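Local coordinates for protein amide synthase (Vibrio cholerae, PDB 1L5A) that probably catalyses amide bond formation in vibriobactin biosynthesis, as a nonribosomal peptide synthetase condensation enzyme, at residues L37-E48 with F137-L148. Sequence-based numbering, arbitrary orientation.
Sequences LLLRALHLTVSE and FEQRLSQHYQSL
The Glu48 carboxylate reaches across to Arg140 and His144. Arg140 grips it side-on in a salt bridge. Arg140 NE gives a hydrogen bond to Glu48 OE1 at 2.8 Å, and Arg140 NH2 meets the syn lone pair of Glu48 OE2 at 2.7 Å. The carboxylate and guanidinium planes are turned 51° apart. His144 NE2 also donates to Glu48 OE2, in the histidine ring plane but from above the carboxylate plane. Phe158 N donates to Glu48 OE1 and Arg140 NH2 to Thr155 O, so both residues, beyond helix 131-150, tie in through their backbone. Leu44 CB lies over one face of the His144 ring, 3.8 Å from its centroid, in a CH-pi contact.

The helical segments pack knobs-into-holes against one face of the five-stranded condensation-domain sheet. Their N-to-C directions lie 132° apart, and their axes approach to 8.2 Å. Ala41 is a small knob among Leu141, His144, Tyr145 and Leu148. In the next turn Thr45 fills the hole of Phe137, Arg140, Leu141 and His144. Thr45 OG1 hydrogen-bonds back to Ala41 O, while Thr45 CG2, anti to the backbone N, meets Phe137 CD1 at 3.7 Å. The Phe137 ring edge takes Leu42 CD1 and Val46 CG2. Leu141 is a knob among Leu38, Ala41, Leu42 and Thr45. Leu148 sits among Leu37, Arg40, Ala41 and Leu44, crossing Leu37 obliquely. The Tyr145 ring turns an edge to Leu38 CA; its OH is hydrogen-bonded to Asp34 N.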
loop_
_atom_site.group_PDB
_atom_site.type_symbol
_atom_site.label_atom_id
_atom_site.label_comp_id
_atom_site.label_asym_id
_atom_site.label_seq_id
_atom_site.Cartn_x
_atom_site.Cartn_y
_atom_site.Cartn_z
ATOM N N LEU A 37 -6.803 15.007 -39.873
ATOM C CA LEU A 37 -6.573 14.066 -38.784
ATOM C C LEU A 37 -5.962 14.724 -37.522
ATOM O O LEU A 37 -6.271 14.325 -36.386
ATOM C CB LEU A 37 -5.711 12.886 -39.269
ATOM C CG LEU A 37 -6.339 11.963 -40.350
ATOM C CD1 LEU A 37 -5.492 10.709 -40.497
ATOM C CD2 LEU A 37 -7.754 11.544 -39.977
ATOM N N LEU A 38 -5.126 15.746 -37.708
ATOM C CA LEU A 38 -4.520 16.435 -36.562
ATOM C C LEU A 38 -5.636 17.124 -35.793
ATOM O O LEU A 38 -5.695 17.048 -34.566
ATOM C CB LEU A 38 -3.485 17.467 -37.028
ATOM C CG LEU A 38 -2.614 18.290 -36.057
ATOM C CD1 LEU A 38 -3.460 19.316 -35.377
ATOM C CD2 LEU A 38 -1.932 17.397 -35.032
ATOM N N LEU A 39 -6.533 17.778 -36.520
ATOM C CA LEU A 39 -7.649 18.469 -35.893
ATOM C C LEU A 39 -8.525 17.507 -35.096
ATOM O O LEU A 39 -8.957 17.827 -33.985
ATOM C CB LEU A 39 -8.502 19.193 -36.941
ATOM C CG LEU A 39 -7.940 20.422 -37.665
ATOM C CD1 LEU A 39 -9.047 21.031 -38.493
ATOM C CD2 LEU A 39 -7.433 21.457 -36.677
ATOM N N ARG A 40 -8.802 16.337 -35.666
ATOM C CA ARG A 40 -9.613 15.328 -34.993
ATOM C C ARG A 40 -8.838 14.889 -33.750
ATOM O O ARG A 40 -9.388 14.801 -32.648
ATOM C CB ARG A 40 -9.817 14.132 -35.921
ATOM C CG ARG A 40 -10.501 12.944 -35.282
ATOM C CD ARG A 40 -11.954 13.232 -34.984
ATOM N NE ARG A 40 -12.663 12.046 -34.501
ATOM C CZ ARG A 40 -13.843 12.089 -33.897
ATOM N NH1 ARG A 40 -14.448 13.258 -33.698
ATOM N NH2 ARG A 40 -14.418 10.973 -33.489
ATOM N N ALA A 41 -7.554 14.593 -33.950
ATOM C CA ALA A 41 -6.691 14.189 -32.846
ATOM C C ALA A 41 -6.747 15.208 -31.711
ATOM O O ALA A 41 -6.905 14.816 -30.550
ATOM C CB ALA A 41 -5.258 14.034 -33.326
ATOM N N LEU A 42 -6.634 16.508 -32.031
ATOM C CA LEU A 42 -6.670 17.524 -30.983
ATOM C C LEU A 42 -8.035 17.547 -30.308
ATOM O O LEU A 42 -8.118 17.646 -29.090
ATOM C CB LEU A 42 -6.310 18.910 -31.540
ATOM C CG LEU A 42 -6.426 20.132 -30.612
ATOM C CD1 LEU A 42 -5.459 20.033 -29.462
ATOM C CD2 LEU A 42 -6.139 21.377 -31.391
ATOM N N HIS A 43 -9.104 17.445 -31.097
ATOM C CA HIS A 43 -10.476 17.422 -30.574
ATOM C C HIS A 43 -10.673 16.210 -29.652
ATOM O O HIS A 43 -11.374 16.286 -28.636
ATOM C CB HIS A 43 -11.474 17.328 -31.722
ATOM C CG HIS A 43 -12.862 16.985 -31.282
ATOM N ND1 HIS A 43 -13.793 17.941 -30.938
ATOM C CD2 HIS A 43 -13.468 15.787 -31.098
ATOM C CE1 HIS A 43 -14.913 17.348 -30.562
ATOM N NE2 HIS A 43 -14.741 16.041 -30.647
ATOM N N LEU A 44 -10.088 15.079 -30.026
ATOM C CA LEU A 44 -10.195 13.887 -29.200
ATOM C C LEU A 44 -9.414 14.079 -27.893
ATOM O O LEU A 44 -9.945 13.850 -26.800
ATOM C CB LEU A 44 -9.659 12.657 -29.950
ATOM C CG LEU A 44 -10.541 12.095 -31.080
ATOM C CD1 LEU A 44 -9.859 10.889 -31.697
ATOM C CD2 LEU A 44 -11.915 11.693 -30.529
ATOM N N THR A 45 -8.162 14.511 -27.997
ATOM C CA THR A 45 -7.365 14.692 -26.800
ATOM C C THR A 45 -8.040 15.570 -25.752
ATOM O O THR A 45 -8.125 15.192 -24.576
ATOM C CB THR A 45 -6.021 15.306 -27.117
ATOM O OG1 THR A 45 -5.318 14.447 -28.013
ATOM C CG2 THR A 45 -5.221 15.467 -25.842
ATOM N N VAL A 46 -8.509 16.737 -26.189
ATOM C CA VAL A 46 -9.168 17.699 -25.319
ATOM C C VAL A 46 -10.444 17.153 -24.660
ATOM O O VAL A 46 -10.774 17.515 -23.529
ATOM C CB VAL A 46 -9.456 19.015 -26.115
ATOM C CG1 VAL A 46 -10.477 19.833 -25.430
ATOM C CG2 VAL A 46 -8.178 19.842 -26.232
ATOM N N SER A 47 -11.161 16.275 -25.343
ATOM C CA SER A 47 -12.383 15.702 -24.766
ATOM C C SER A 47 -12.091 14.863 -23.559
ATOM O O SER A 47 -12.888 14.800 -22.633
ATOM C CB SER A 47 -13.108 14.827 -25.769
ATOM O OG SER A 47 -13.631 15.655 -26.788
ATOM N N GLU A 48 -10.936 14.218 -23.573
ATOM C CA GLU A 48 -10.532 13.358 -22.475
ATOM C C GLU A 48 -10.093 14.088 -21.206
ATOM O O GLU A 48 -9.970 13.458 -20.154
ATOM C CB GLU A 48 -9.409 12.431 -22.940
ATOM C CG GLU A 48 -9.788 11.480 -24.084
ATOM C CD GLU A 48 -8.637 10.578 -24.478
ATOM O OE1 GLU A 48 -7.684 10.449 -23.677
ATOM O OE2 GLU A 48 -8.684 9.988 -25.576
ATOM N N PHE A 137 -0.808 16.076 -22.148
ATOM C CA PHE A 137 -1.692 16.550 -23.208
ATOM C C PHE A 137 -1.001 16.411 -24.575
ATOM O O PHE A 137 -1.637 16.088 -25.577
ATOM C CB PHE A 137 -2.057 18.021 -22.969
ATOM C CG PHE A 137 -2.534 18.739 -24.204
ATOM C CD1 PHE A 137 -3.875 18.690 -24.589
ATOM C CD2 PHE A 137 -1.641 19.481 -24.985
ATOM C CE1 PHE A 137 -4.325 19.378 -25.736
ATOM C CE2 PHE A 137 -2.079 20.178 -26.139
ATOM C CZ PHE A 137 -3.426 20.128 -26.517
ATOM N N GLU A 138 0.303 16.653 -24.612
ATOM C CA GLU A 138 1.037 16.583 -25.867
ATOM C C GLU A 138 1.210 15.171 -26.358
ATOM O O GLU A 138 1.012 14.893 -27.534
ATOM C CB GLU A 138 2.399 17.292 -25.723
ATOM C CG GLU A 138 2.222 18.772 -25.327
ATOM C CD GLU A 138 3.519 19.482 -25.020
ATOM O OE1 GLU A 138 4.459 18.817 -24.526
ATOM O OE2 GLU A 138 3.588 20.717 -25.252
ATOM N N GLN A 139 1.567 14.274 -25.453
ATOM C CA GLN A 139 1.754 12.884 -25.820
ATOM C C GLN A 139 0.426 12.270 -26.285
ATOM O O GLN A 139 0.379 11.501 -27.253
ATOM C CB GLN A 139 2.342 12.110 -24.635
ATOM C CG GLN A 139 3.771 12.533 -24.241
ATOM C CD GLN A 139 4.746 12.484 -25.418
ATOM O OE1 GLN A 139 4.875 11.458 -26.090
ATOM N NE2 GLN A 139 5.428 13.600 -25.678
ATOM N N ARG A 140 -0.658 12.627 -25.611
ATOM C CA ARG A 140 -1.962 12.119 -25.991
ATOM C C ARG A 140 -2.288 12.630 -27.414
ATOM O O ARG A 140 -2.755 11.877 -28.270
ATOM C CB ARG A 140 -3.008 12.598 -24.985
ATOM C CG ARG A 140 -4.357 11.914 -25.119
ATOM C CD ARG A 140 -4.205 10.410 -25.165
ATOM N NE ARG A 140 -5.499 9.750 -25.277
ATOM C CZ ARG A 140 -5.682 8.501 -25.699
ATOM N NH1 ARG A 140 -4.655 7.753 -26.055
ATOM N NH2 ARG A 140 -6.906 8.008 -25.781
ATOM N N LEU A 141 -2.017 13.901 -27.680
ATOM C CA LEU A 141 -2.298 14.437 -29.004
ATOM C C LEU A 141 -1.548 13.585 -30.012
ATOM O O LEU A 141 -2.084 13.196 -31.052
ATOM C CB LEU A 141 -1.847 15.885 -29.099
ATOM C CG LEU A 141 -1.835 16.460 -30.505
ATOM C CD1 LEU A 141 -3.273 16.604 -31.025
ATOM C CD2 LEU A 141 -1.120 17.820 -30.466
ATOM N N SER A 142 -0.295 13.304 -29.690
ATOM C CA SER A 142 0.541 12.473 -30.527
ATOM C C SER A 142 -0.134 11.107 -30.745
ATOM O O SER A 142 -0.305 10.655 -31.876
ATOM C CB SER A 142 1.882 12.258 -29.832
ATOM O OG SER A 142 2.751 11.491 -30.634
ATOM N N GLN A 143 -0.516 10.456 -29.648
ATOM C CA GLN A 143 -1.139 9.150 -29.721
ATOM C C GLN A 143 -2.364 9.109 -30.615
ATOM O O GLN A 143 -2.477 8.242 -31.489
ATOM C CB GLN A 143 -1.503 8.655 -28.325
ATOM C CG GLN A 143 -0.315 8.560 -27.421
ATOM C CD GLN A 143 -0.663 8.091 -26.014
ATOM O OE1 GLN A 143 -1.750 8.367 -25.492
ATOM N NE2 GLN A 143 0.276 7.391 -25.386
ATOM N N HIS A 144 -3.285 10.035 -30.414
ATOM C CA HIS A 144 -4.467 10.027 -31.247
ATOM C C HIS A 144 -4.125 10.242 -32.713
ATOM O O HIS A 144 -4.709 9.587 -33.581
ATOM C CB HIS A 144 -5.472 11.070 -30.780
ATOM C CG HIS A 144 -6.322 10.624 -29.632
ATOM N ND1 HIS A 144 -7.047 9.450 -29.658
ATOM C CD2 HIS A 144 -6.619 11.223 -28.454
ATOM C CE1 HIS A 144 -7.759 9.349 -28.549
ATOM N NE2 HIS A 144 -7.518 10.412 -27.802
ATOM N N TYR A 145 -3.172 11.129 -33.004
ATOM C CA TYR A 145 -2.807 11.364 -34.404
ATOM C C TYR A 145 -2.276 10.081 -35.051
ATOM O O TYR A 145 -2.686 9.713 -36.152
ATOM C CB TYR A 145 -1.747 12.467 -34.546
ATOM C CG TYR A 145 -1.409 12.780 -35.995
ATOM C CD1 TYR A 145 -2.277 13.531 -36.786
ATOM C CD2 TYR A 145 -0.243 12.277 -36.594
ATOM C CE1 TYR A 145 -2.000 13.775 -38.137
ATOM C CE2 TYR A 145 0.043 12.509 -37.948
ATOM C CZ TYR A 145 -0.844 13.262 -38.713
ATOM O OH TYR A 145 -0.588 13.508 -40.048
ATOM N N GLN A 146 -1.364 9.404 -34.370
ATOM C CA GLN A 146 -0.792 8.183 -34.909
ATOM C C GLN A 146 -1.867 7.137 -35.147
ATOM O O GLN A 146 -1.821 6.425 -36.139
ATOM C CB GLN A 146 0.265 7.633 -33.953
ATOM C CG GLN A 146 0.906 6.312 -34.362
ATOM C CD GLN A 146 1.433 6.316 -35.786
ATOM O OE1 GLN A 146 2.048 7.286 -36.235
ATOM N NE2 GLN A 146 1.202 5.221 -36.501
ATOM N N SER A 147 -2.831 7.050 -34.237
ATOM C CA SER A 147 -3.898 6.083 -34.370
ATOM C C SER A 147 -4.722 6.418 -35.583
ATOM O O SER A 147 -5.021 5.544 -36.385
ATOM C CB SER A 147 -4.806 6.070 -33.137
ATOM O OG SER A 147 -4.219 5.360 -32.065
ATOM N N LEU A 148 -5.082 7.684 -35.733
ATOM C CA LEU A 148 -5.897 8.062 -36.868
ATOM C C LEU A 148 -5.167 7.813 -38.172
ATOM O O LEU A 148 -5.743 7.306 -39.130
ATOM C CB LEU A 148 -6.306 9.523 -36.756
ATOM C CG LEU A 148 -7.312 9.720 -35.612
ATOM C CD1 LEU A 148 -7.383 11.208 -35.162
ATOM C CD2 LEU A 148 -8.669 9.199 -36.072
#